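Local coordinates for protein glutathione S-transferase (Sphingobium chungbukense, PDB 6M1T) that binds glutathione and, as a beta-class glutathione S-transferase, probably conjugates it to electrophilic compounds in detoxification, at residues R97-F100 against L101-F105; D155-L158 against F159-G163; K107-V110 against P111-P115; A125-A128 against V129-L133. All coordinates share one frame; numbering follows the deposited sequence.

Contact 1 of 4, residues R97-F100 against L101-F105; sequences RLSF and LGSEF. With GSH (glutathione), chain G.
Phe100 lays its ring against the stem of Glu104, one helical turn further on, and the two side chains cross at about a right angle. CD1 of Phe100 stands 3.7 Å from CG of Glu104, and the ring and carboxylate planes are 36° apart. The ring reaches this place because CG of Phe100 lies anti to its backbone N (chi1 171°), which sets it beside the carbonyl carbon, on the side of the following turn. On its other flank, CD2 of the ring approaches CD2 of Leu101 at 4.2 Å, while CG of Leu101 packs 3.2 Å from Arg97 O. Helix 89-108, a central helix of the all-helical C-terminal domain of the transferase fold, is not uniform here, for it widens into a pi-type turn. The marker is Phe100 O, gripped twice: Glu104 N bonds to it at 2.8 Å, and Phe105 N, lying in its carbonyl plane, at 3.2 Å. Beyond the ring, the Glu104 chain bends at chi2 (-66°) and its OE1 accepts a hydrogen bond from N1 of glutathione at 2.9 Å. The same glutathione is also hydrogen-bonded by Arg35 and Asn66 of the second subunit, and Glu104 OE2 forms a salt bridge with Lys107 of that chain. Replacing Phe100 with an alanine would probably open a gap beside the Glu104 stem and take from His132 the ring it meets.

Contact 2 of 4, residues D155-L158 against F159-G163; sequences DIYL and FVMLG
Leu158 and Leu162 interlock along one side of the helix: CG of Leu158 is 3.8 Å from CD1 of Leu162, and CD1 of Leu158 is 3.8 Å from CG of Leu162. Leu162 also lines the pocket of the bound cysteine. Against another side, the Met161 chain turns back so that its methyl lies over one face of the Tyr157 ring. The modelled carbons are too close there for the exact spacing to be trusted. SD stands further off, 5.0 Å from the ring centroid and 23° off the normal, a Met-aromatic contact. Both pairs belong to helix 153-162, buried in the middle of the C-terminal domain. Asp155 OD2 accepts a hydrogen bond from Ser152 N, consistent with the N-capping box known at this helix in glutathione transferases, while OD1 is hydrogen-bonded to Tyr181 OH and Tyr146 N. Tyr157 also touches glutathione, and a leucine in its place would probably leave Met161 without a flat surface to lie over and open a gap beside the ligand. Phe159 belongs to the looser side. Its CB sits 3.2 Å from Asp155 O, but its ring, with CG anti to the backbone N (chi1 173°), leads off to Ile185 and Ala186 of helix 176-186 and remains partly exposed.

Contact 3 of 4, residues K107-V110 against P111-P115; sequences KAFV and PLFTP
Val110 O is gripped from opposite faces of its carbonyl plane, by Phe113 N at 3.1 Å and by the hydroxyl OG1 of Thr114 at 2.7 Å. Neither donor lies on a lone pair: the amide stands 63° out of the plane and the hydroxyl 43°. The site is a beta turn of the type I/III kind, Val110 to Phe113, just past helix 89-108, in the loop that leads on to helix 119-139 of the C-terminal domain, and it illustrates how a chain leaving a helix can keep its carbonyls occupied. Pro111 has no N-H to give, so the regular bond back to Lys107 O cannot form; instead Val110 N donates to Lys107 O at 3.1 Å. Phe113 N also gives a weak bond to Phe109 O at 3.2 Å. The two phenylalanines lie side by side and point the same way, with CD1 of Phe109 and CE2 of Phe113 3.9 Å apart. CB of Phe109 sits in the plane of the Phe113 ring, at its edge, 4.0 Å from CD2 of Phe113. Their surroundings differ, for Phe109 is buried and meets the rings of Phe105 and Trp164 edge-to-face, whereas Phe113 is exposed. Lys107 looks elsewhere, its NZ in a salt bridge with Glu104 of the second subunit. The Thr114 hydroxyl owes its aim to its torsion: OG1 is anti to the carbonyl carbon and beside the backbone N (chi1 -54°), which also brings it 4.1 Å from CG1 of Val110.

Contact 4 of 4, residues A125-A128 against V129-L133; sequences ASTA and VKNHL
Helix 119-139 of the C-terminal domain supplies a regular stretch of alpha-helix here, in which Ala125 to Ala128 each receive the amide four residues on. Val129 N reaches Ala125 O at 2.9 Å, and His132 N reaches Ala128 O at 3.1 Å; Lys130 and Asn131 bond in the same way to Ser126 and Thr127. Since the first four side chains lean away from the turn that follows, the later residues make most of their side-chain contact with backbone carbonyls. CG2 of Val129 packs 3.3 Å from Ala125 O. CG of Lys130 lies 3.2 Å from Ser126 O, and the bend at chi3 (-87°) keeps CE of Lys130 within 3.8 Å of that oxygen. Asn131 sets its CG 3.4 Å from Thr127 O, and the His132 ring brings CD2 to 3.3 Å from Ala128 O at an oblique angle. The stretch is two-sided: Thr127, Lys130 and Asn131 are exposed, while Ala125, Val129 and Leu133 are buried. On the inner side Val129 meets Ala108 of helix 89-108 and Ile170 of a loop, His132 lies against Glu104 and Ala108, and Leu133 packs on Phe105. One turn earlier, Ala125 and Ser126 rest on Pro111 and Leu112, in the loop that joins helix 89-108 to this one.

The four contacts are all local and all in the helical part of the fold. Contacts 1 and 2 are buried and lean on each other, Leu101 and Gly102 packing against Tyr157; each borders a glutathione, though not the same molecule, for Glu104 bonds the one held by the second subunit. Contacts 1 and 3 share helix 89-108, the first in its interior with a pi-type turn, the second at and past its end on the surface, where a three-residue backbone bond and a threonine hydroxyl replace the regular pattern. Contact 4, partly buried, relies on ordinary helical bonding. It closes against contact 3 through Ala108 and Val129, and meets contact 2 where Leu133 touches Leu162.

Contact 1 of 4, residues R97-F100 against L101-F105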
loop_
_atom_site.group_PDB
_atom_site.type_symbol
_atom_site.label_atom_id
_atom_site.label_comp_id
_atom_site.label_asym_id
_atom_site.label_seq_id
_atom_site.Cartn_x
_atom_site.Cartn_y
_atom_site.Cartn_z
ATOM N N ARG A 97 -1.693 -8.617 0.772
ATOM C CA ARG A 97 -0.854 -8.866 -0.414
ATOM C C ARG A 97 -0.879 -7.608 -1.309
ATOM O O ARG A 97 0.177 -7.290 -1.871
ATOM C CB ARG A 97 -1.253 -10.170 -1.123
ATOM C CG ARG A 97 -0.800 -11.467 -0.439
ATOM C CD ARG A 97 0.648 -11.545 0.053
ATOM N NE ARG A 97 0.794 -10.863 1.344
ATOM C CZ ARG A 97 1.931 -10.400 1.893
ATOM N NH1 ARG A 97 1.852 -9.782 3.049
ATOM N NH2 ARG A 97 3.122 -10.557 1.337
ATOM N N LEU A 98 -2.029 -6.957 -1.497
ATOM C CA LEU A 98 -2.072 -5.758 -2.389
ATOM C C LEU A 98 -1.210 -4.641 -1.782
ATOM O O LEU A 98 -0.523 -3.935 -2.583
ATOM C CB LEU A 98 -3.514 -5.315 -2.627
ATOM C CG LEU A 98 -4.425 -6.353 -3.319
ATOM C CD1 LEU A 98 -5.827 -5.811 -3.399
ATOM C CD2 LEU A 98 -3.876 -6.731 -4.706
ATOM N N SER A 99 -1.236 -4.467 -0.451
ATOM C CA SER A 99 -0.449 -3.407 0.255
ATOM C C SER A 99 1.039 -3.742 0.120
ATOM O O SER A 99 1.841 -2.830 -0.161
ATOM C CB SER A 99 -0.895 -3.133 1.728
ATOM O OG SER A 99 0.292 -2.441 2.144
ATOM N N PHE A 100 1.430 -5.018 0.226
ATOM C CA PHE A 100 2.839 -5.406 0.063
ATOM C C PHE A 100 3.311 -5.104 -1.374
ATOM O O PHE A 100 4.443 -4.578 -1.584
ATOM C CB PHE A 100 3.050 -6.890 0.366
ATOM C CG PHE A 100 4.416 -7.340 -0.006
ATOM C CD1 PHE A 100 5.485 -7.182 0.858
ATOM C CD2 PHE A 100 4.623 -7.973 -1.219
ATOM C CE1 PHE A 100 6.757 -7.626 0.510
ATOM C CE2 PHE A 100 5.893 -8.395 -1.576
ATOM C CZ PHE A 100 6.957 -8.243 -0.710
ATOM N N LEU A 101 2.492 -5.443 -2.373
ATOM C CA LEU A 101 2.892 -5.226 -3.781
ATOM C C LEU A 101 3.061 -3.710 -4.067
ATOM O O LEU A 101 4.045 -3.364 -4.687
ATOM C CB LEU A 101 1.833 -5.860 -4.677
ATOM C CG LEU A 101 1.820 -7.394 -4.635
ATOM C CD1 LEU A 101 0.669 -7.936 -5.470
ATOM C CD2 LEU A 101 3.125 -7.933 -5.115
ATOM N N GLY A 102 2.125 -2.889 -3.623
ATOM C CA GLY A 102 2.118 -1.425 -3.866
ATOM C C GLY A 102 3.170 -0.674 -3.055
ATOM O O GLY A 102 3.802 0.243 -3.602
ATOM N N SER A 103 3.380 -1.079 -1.811
ATOM C CA SER A 103 4.193 -0.346 -0.813
ATOM C C SER A 103 5.626 -0.891 -0.789
ATOM O O SER A 103 6.533 -0.123 -0.517
ATOM C CB SER A 103 3.450 -0.377 0.543
ATOM O OG SER A 103 2.430 0.559 0.148
ATOM N N GLU A 104 5.872 -2.166 -1.084
ATOM C CA GLU A 104 7.256 -2.718 -0.960
ATOM C C GLU A 104 7.819 -3.087 -2.346
ATOM O O GLU A 104 8.858 -2.566 -2.701
ATOM C CB GLU A 104 7.255 -3.951 -0.057
ATOM C CG GLU A 104 6.695 -3.671 1.336
ATOM C CD GLU A 104 7.544 -2.723 2.177
ATOM O OE1 GLU A 104 7.076 -2.302 3.243
ATOM O OE2 GLU A 104 8.644 -2.379 1.762
ATOM N N PHE A 105 7.154 -3.964 -3.090
ATOM C CA PHE A 105 7.683 -4.522 -4.372
ATOM C C PHE A 105 7.778 -3.421 -5.443
ATOM O O PHE A 105 8.857 -3.147 -5.942
ATOM C CB PHE A 105 6.825 -5.699 -4.832
ATOM C CG PHE A 105 7.498 -6.543 -5.886
ATOM C CD1 PHE A 105 8.856 -6.808 -5.802
ATOM C CD2 PHE A 105 6.788 -7.037 -6.973
ATOM C CE1 PHE A 105 9.481 -7.605 -6.754
ATOM C CE2 PHE A 105 7.426 -7.814 -7.938
ATOM C CZ PHE A 105 8.761 -8.091 -7.821
HETATM N N1 GSH G . 4.423 -1.670 4.114
HETATM C CA1 GSH G . 4.586 -2.015 5.549
HETATM C C1 GSH G . 3.277 -1.696 6.322
HETATM O O11 GSH G . 2.998 -2.417 7.328
HETATM O O12 GSH G . 2.550 -0.782 5.882
HETATM C CB1 GSH G . 5.840 -1.276 6.037
HETATM C CG1 GSH G . 6.120 -1.438 7.520
HETATM C CD1 GSH G . 7.455 -0.807 7.861
HETATM O OE1 GSH G . 8.196 -0.346 6.992
HETATM N N2 GSH G . 7.765 -0.820 9.152
HETATM C CA2 GSH G . 9.006 -0.320 9.711
HETATM C C2 GSH G . 9.970 -1.441 10.065
HETATM O O2 GSH G . 9.603 -2.451 10.669
HETATM C CB2 GSH G . 8.702 0.575 10.905
HETATM S SG2 GSH G . 7.872 2.105 10.426
HETATM N N3 GSH G . 11.222 -1.274 9.688
HETATM C CA3 GSH G . 12.256 -2.218 10.023
HETATM C C3 GSH G . 12.882 -2.828 8.774
HETATM O O31 GSH G . 13.809 -3.636 8.950
HETATM O O32 GSH G . 12.429 -2.450 7.664
#

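Contact 2 of 4, residues D155-L158 against F159-G163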
loop_
_atom_site.group_PDB
_atom_site.type_symbol
_atom_site.label_atom_id
_atom_site.label_comp_id
_atom_site.label_asym_id
_atom_site.label_seq_id
_atom_site.Cartn_x
_atom_site.Cartn_y
_atom_site.Cartn_z
ATOM N N ASP A 155 -2.888 -11.852 -7.827
ATOM C CA ASP A 155 -2.092 -12.538 -8.887
ATOM C C ASP A 155 -1.952 -11.565 -10.080
ATOM O O ASP A 155 -0.907 -11.496 -10.709
ATOM C CB ASP A 155 -2.769 -13.831 -9.373
ATOM C CG ASP A 155 -2.948 -14.892 -8.287
ATOM O OD1 ASP A 155 -1.945 -15.355 -7.770
ATOM O OD2 ASP A 155 -4.081 -15.187 -7.938
ATOM N N ILE A 156 -3.028 -10.891 -10.450
ATOM C CA ILE A 156 -2.970 -9.959 -11.611
ATOM C C ILE A 156 -1.895 -8.897 -11.331
ATOM O O ILE A 156 -1.072 -8.611 -12.170
ATOM C CB ILE A 156 -4.334 -9.329 -11.890
ATOM C CG1 ILE A 156 -5.385 -10.365 -12.341
ATOM C CG2 ILE A 156 -4.100 -8.238 -12.945
ATOM C CD1 ILE A 156 -6.798 -9.779 -12.449
ATOM N N TYR A 157 -1.922 -8.315 -10.154
ATOM C CA TYR A 157 -1.002 -7.212 -9.770
ATOM C C TYR A 157 0.452 -7.704 -9.738
ATOM O O TYR A 157 1.329 -7.081 -10.358
ATOM C CB TYR A 157 -1.474 -6.716 -8.424
ATOM C CG TYR A 157 -0.974 -5.369 -7.979
ATOM C CD1 TYR A 157 -0.517 -4.397 -8.857
ATOM C CD2 TYR A 157 -1.103 -5.048 -6.641
ATOM C CE1 TYR A 157 -0.108 -3.150 -8.384
ATOM C CE2 TYR A 157 -0.737 -3.807 -6.160
ATOM C CZ TYR A 157 -0.253 -2.852 -7.030
ATOM O OH TYR A 157 0.150 -1.649 -6.500
ATOM N N LEU A 158 0.694 -8.880 -9.124
ATOM C CA LEU A 158 2.052 -9.465 -9.054
ATOM C C LEU A 158 2.518 -9.750 -10.473
ATOM O O LEU A 158 3.654 -9.375 -10.795
ATOM C CB LEU A 158 2.075 -10.738 -8.205
ATOM C CG LEU A 158 3.410 -11.480 -8.147
ATOM C CD1 LEU A 158 4.548 -10.560 -7.672
ATOM C CD2 LEU A 158 3.275 -12.717 -7.253
ATOM N N PHE A 159 1.661 -10.410 -11.272
ATOM C CA PHE A 159 2.003 -10.771 -12.677
ATOM C C PHE A 159 2.517 -9.546 -13.430
ATOM O O PHE A 159 3.545 -9.601 -14.066
ATOM C CB PHE A 159 0.769 -11.300 -13.393
ATOM C CG PHE A 159 0.969 -11.531 -14.856
ATOM C CD1 PHE A 159 1.599 -12.688 -15.282
ATOM C CD2 PHE A 159 0.424 -10.666 -15.800
ATOM C CE1 PHE A 159 1.730 -12.972 -16.632
ATOM C CE2 PHE A 159 0.557 -10.952 -17.152
ATOM C CZ PHE A 159 1.236 -12.084 -17.563
ATOM N N VAL A 160 1.825 -8.404 -13.292
ATOM C CA VAL A 160 2.226 -7.168 -14.015
ATOM C C VAL A 160 3.642 -6.750 -13.608
ATOM O O VAL A 160 4.476 -6.518 -14.488
ATOM C CB VAL A 160 1.199 -6.035 -13.865
ATOM C CG1 VAL A 160 1.765 -4.718 -14.379
ATOM C CG2 VAL A 160 -0.086 -6.398 -14.560
ATOM N N MET A 161 3.940 -6.665 -12.324
ATOM C CA MET A 161 5.271 -6.273 -11.818
ATOM C C MET A 161 6.348 -7.324 -12.156
ATOM O O MET A 161 7.475 -6.926 -12.319
ATOM C CB MET A 161 5.180 -6.030 -10.304
ATOM C CG MET A 161 4.184 -4.915 -9.974
ATOM S SD MET A 161 4.340 -4.453 -8.201
ATOM C CE MET A 161 2.630 -4.305 -7.733
ATOM N N LEU A 162 6.008 -8.612 -12.313
ATOM C CA LEU A 162 6.997 -9.664 -12.726
ATOM C C LEU A 162 7.381 -9.479 -14.189
ATOM O O LEU A 162 8.458 -9.931 -14.579
ATOM C CB LEU A 162 6.410 -11.052 -12.443
ATOM C CG LEU A 162 6.253 -11.397 -10.970
ATOM C CD1 LEU A 162 5.709 -12.813 -10.826
ATOM C CD2 LEU A 162 7.532 -11.261 -10.209
ATOM N N GLY A 163 6.610 -8.695 -14.947
ATOM C CA GLY A 163 7.048 -8.213 -16.269
ATOM C C GLY A 163 8.118 -7.134 -16.255
ATOM O O GLY A 163 8.620 -6.841 -17.361
#

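Contact 3 of 4, residues K107-V110 against P111-P115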
loop_
_atom_site.group_PDB
_atom_site.type_symbol
_atom_site.label_atom_id
_atom_site.label_comp_id
_atom_site.label_asym_id
_atom_site.label_seq_id
_atom_site.Cartn_x
_atom_site.Cartn_y
_atom_site.Cartn_z
ATOM N N LYS A 107 7.863 -0.199 -5.142
ATOM C CA LYS A 107 8.723 0.946 -4.771
ATOM C C LYS A 107 10.195 0.497 -4.857
ATOM O O LYS A 107 11.019 1.349 -5.245
ATOM C CB LYS A 107 8.293 1.559 -3.425
ATOM C CG LYS A 107 6.888 2.192 -3.411
ATOM C CD LYS A 107 6.545 3.001 -4.656
ATOM C CE LYS A 107 5.528 4.100 -4.486
ATOM N NZ LYS A 107 6.186 5.433 -4.369
ATOM N N ALA A 108 10.511 -0.797 -4.657
ATOM C CA ALA A 108 11.875 -1.355 -4.904
ATOM C C ALA A 108 12.391 -0.979 -6.303
ATOM O O ALA A 108 13.599 -0.747 -6.425
ATOM C CB ALA A 108 11.903 -2.860 -4.717
ATOM N N PHE A 109 11.531 -0.935 -7.321
ATOM C CA PHE A 109 11.901 -0.754 -8.750
ATOM C C PHE A 109 12.220 0.708 -9.098
ATOM O O PHE A 109 12.836 0.985 -10.169
ATOM C CB PHE A 109 10.778 -1.197 -9.672
ATOM C CG PHE A 109 10.623 -2.681 -9.815
ATOM C CD1 PHE A 109 11.348 -3.379 -10.784
ATOM C CD2 PHE A 109 9.731 -3.380 -9.029
ATOM C CE1 PHE A 109 11.187 -4.750 -10.896
ATOM C CE2 PHE A 109 9.580 -4.755 -9.145
ATOM C CZ PHE A 109 10.322 -5.436 -10.088
ATOM N N VAL A 110 11.790 1.658 -8.266
ATOM C CA VAL A 110 11.701 3.081 -8.722
ATOM C C VAL A 110 13.078 3.621 -9.144
ATOM O O VAL A 110 13.157 4.208 -10.222
ATOM C CB VAL A 110 10.965 3.947 -7.680
ATOM C CG1 VAL A 110 11.123 5.433 -7.960
ATOM C CG2 VAL A 110 9.503 3.538 -7.640
ATOM N N PRO A 111 14.184 3.454 -8.381
ATOM C CA PRO A 111 15.514 3.878 -8.841
ATOM C C PRO A 111 15.953 3.222 -10.162
ATOM O O PRO A 111 16.582 3.882 -10.980
ATOM C CB PRO A 111 16.480 3.420 -7.740
ATOM C CG PRO A 111 15.587 3.243 -6.508
ATOM C CD PRO A 111 14.243 2.826 -7.058
ATOM N N LEU A 112 15.599 1.952 -10.367
ATOM C CA LEU A 112 15.949 1.217 -11.614
ATOM C C LEU A 112 15.250 1.845 -12.820
ATOM O O LEU A 112 15.803 1.668 -13.924
ATOM C CB LEU A 112 15.554 -0.256 -11.500
ATOM C CG LEU A 112 16.312 -1.098 -10.487
ATOM C CD1 LEU A 112 15.755 -2.510 -10.461
ATOM C CD2 LEU A 112 17.794 -1.139 -10.798
ATOM N N PHE A 113 14.082 2.494 -12.656
ATOM C CA PHE A 113 13.311 3.128 -13.764
ATOM C C PHE A 113 13.491 4.656 -13.768
ATOM O O PHE A 113 12.755 5.356 -14.496
ATOM C CB PHE A 113 11.819 2.770 -13.697
ATOM C CG PHE A 113 11.490 1.381 -14.192
ATOM C CD1 PHE A 113 11.401 1.113 -15.551
ATOM C CD2 PHE A 113 11.299 0.334 -13.303
ATOM C CE1 PHE A 113 11.080 -0.157 -16.006
ATOM C CE2 PHE A 113 10.974 -0.937 -13.753
ATOM C CZ PHE A 113 10.861 -1.181 -15.107
ATOM N N THR A 114 14.419 5.171 -12.969
ATOM C CA THR A 114 14.814 6.598 -12.930
ATOM C C THR A 114 16.185 6.710 -13.596
ATOM O O THR A 114 17.183 6.343 -12.987
ATOM C CB THR A 114 14.773 7.098 -11.483
ATOM O OG1 THR A 114 13.467 6.805 -10.983
ATOM C CG2 THR A 114 15.033 8.583 -11.352
ATOM N N PRO A 115 16.291 7.147 -14.877
ATOM C CA PRO A 115 17.605 7.385 -15.498
ATOM C C PRO A 115 18.531 8.319 -14.684
ATOM O O PRO A 115 19.709 8.085 -14.668
ATOM C CB PRO A 115 17.230 7.981 -16.870
ATOM C CG PRO A 115 15.873 7.369 -17.166
ATOM C CD PRO A 115 15.180 7.386 -15.813
#

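Contact 4 of 4, residues A125-A128 against V129-L133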
loop_
_atom_site.group_PDB
_atom_site.type_symbol
_atom_site.label_atom_id
_atom_site.label_comp_id
_atom_site.label_asym_id
_atom_site.label_seq_id
_atom_site.Cartn_x
_atom_site.Cartn_y
_atom_site.Cartn_z
ATOM N N ALA A 125 18.948 -1.028 -5.611
ATOM C CA ALA A 125 17.552 -1.314 -6.022
ATOM C C ALA A 125 17.514 -2.667 -6.743
ATOM O O ALA A 125 16.598 -3.463 -6.449
ATOM C CB ALA A 125 17.009 -0.194 -6.876
ATOM N N SER A 126 18.492 -2.928 -7.620
ATOM C CA SER A 126 18.779 -4.272 -8.194
ATOM C C SER A 126 18.691 -5.335 -7.098
ATOM O O SER A 126 17.943 -6.335 -7.290
ATOM C CB SER A 126 20.131 -4.317 -8.868
ATOM O OG SER A 126 20.028 -3.967 -10.239
ATOM N N THR A 127 19.409 -5.116 -5.986
ATOM C CA THR A 127 19.549 -6.065 -4.848
ATOM C C THR A 127 18.205 -6.278 -4.150
ATOM O O THR A 127 17.873 -7.439 -3.830
ATOM C CB THR A 127 20.562 -5.562 -3.806
ATOM O OG1 THR A 127 21.841 -5.643 -4.422
ATOM C CG2 THR A 127 20.552 -6.356 -2.517
ATOM N N ALA A 128 17.504 -5.186 -3.848
ATOM C CA ALA A 128 16.200 -5.204 -3.154
ATOM C C ALA A 128 15.194 -5.988 -4.001
ATOM O O ALA A 128 14.466 -6.784 -3.443
ATOM C CB ALA A 128 15.729 -3.798 -2.884
ATOM N N VAL A 129 15.161 -5.743 -5.303
ATOM C CA VAL A 129 14.217 -6.429 -6.233
ATOM C C VAL A 129 14.542 -7.929 -6.264
ATOM O O VAL A 129 13.595 -8.747 -6.094
ATOM C CB VAL A 129 14.264 -5.817 -7.634
ATOM C CG1 VAL A 129 13.566 -6.741 -8.622
ATOM C CG2 VAL A 129 13.666 -4.405 -7.623
ATOM N N LYS A 130 15.823 -8.295 -6.408
ATOM C CA LYS A 130 16.248 -9.726 -6.483
ATOM C C LYS A 130 15.912 -10.432 -5.169
ATOM O O LYS A 130 15.449 -11.599 -5.226
ATOM C CB LYS A 130 17.721 -9.800 -6.908
ATOM C CG LYS A 130 17.938 -9.349 -8.344
ATOM C CD LYS A 130 19.231 -9.806 -8.991
ATOM C CE LYS A 130 20.381 -8.864 -8.729
ATOM N NZ LYS A 130 21.625 -9.340 -9.375
ATOM N N ASN A 131 16.011 -9.736 -4.029
ATOM C CA ASN A 131 15.581 -10.258 -2.701
ATOM C C ASN A 131 14.078 -10.568 -2.671
ATOM O O ASN A 131 13.638 -11.651 -2.147
ATOM C CB ASN A 131 15.892 -9.261 -1.582
ATOM C CG ASN A 131 17.316 -9.335 -1.070
ATOM O OD1 ASN A 131 17.675 -8.599 -0.151
ATOM N ND2 ASN A 131 18.137 -10.194 -1.659
ATOM N N HIS A 132 13.264 -9.613 -3.120
ATOM C CA HIS A 132 11.798 -9.766 -3.213
ATOM C C HIS A 132 11.473 -10.972 -4.105
ATOM O O HIS A 132 10.532 -11.706 -3.775
ATOM C CB HIS A 132 11.177 -8.460 -3.747
ATOM C CG HIS A 132 10.973 -7.440 -2.677
ATOM N ND1 HIS A 132 10.259 -7.722 -1.532
ATOM C CD2 HIS A 132 11.306 -6.128 -2.590
ATOM C CE1 HIS A 132 10.175 -6.643 -0.768
ATOM N NE2 HIS A 132 10.807 -5.660 -1.378
ATOM N N LEU A 133 12.168 -11.091 -5.221
ATOM C CA LEU A 133 11.904 -12.124 -6.247
ATOM C C LEU A 133 12.210 -13.514 -5.609
ATOM O O LEU A 133 11.393 -14.415 -5.763
ATOM C CB LEU A 133 12.757 -11.828 -7.488
ATOM C CG LEU A 133 12.326 -10.675 -8.415
ATOM C CD1 LEU A 133 13.366 -10.347 -9.467
ATOM C CD2 LEU A 133 10.991 -10.940 -9.078
#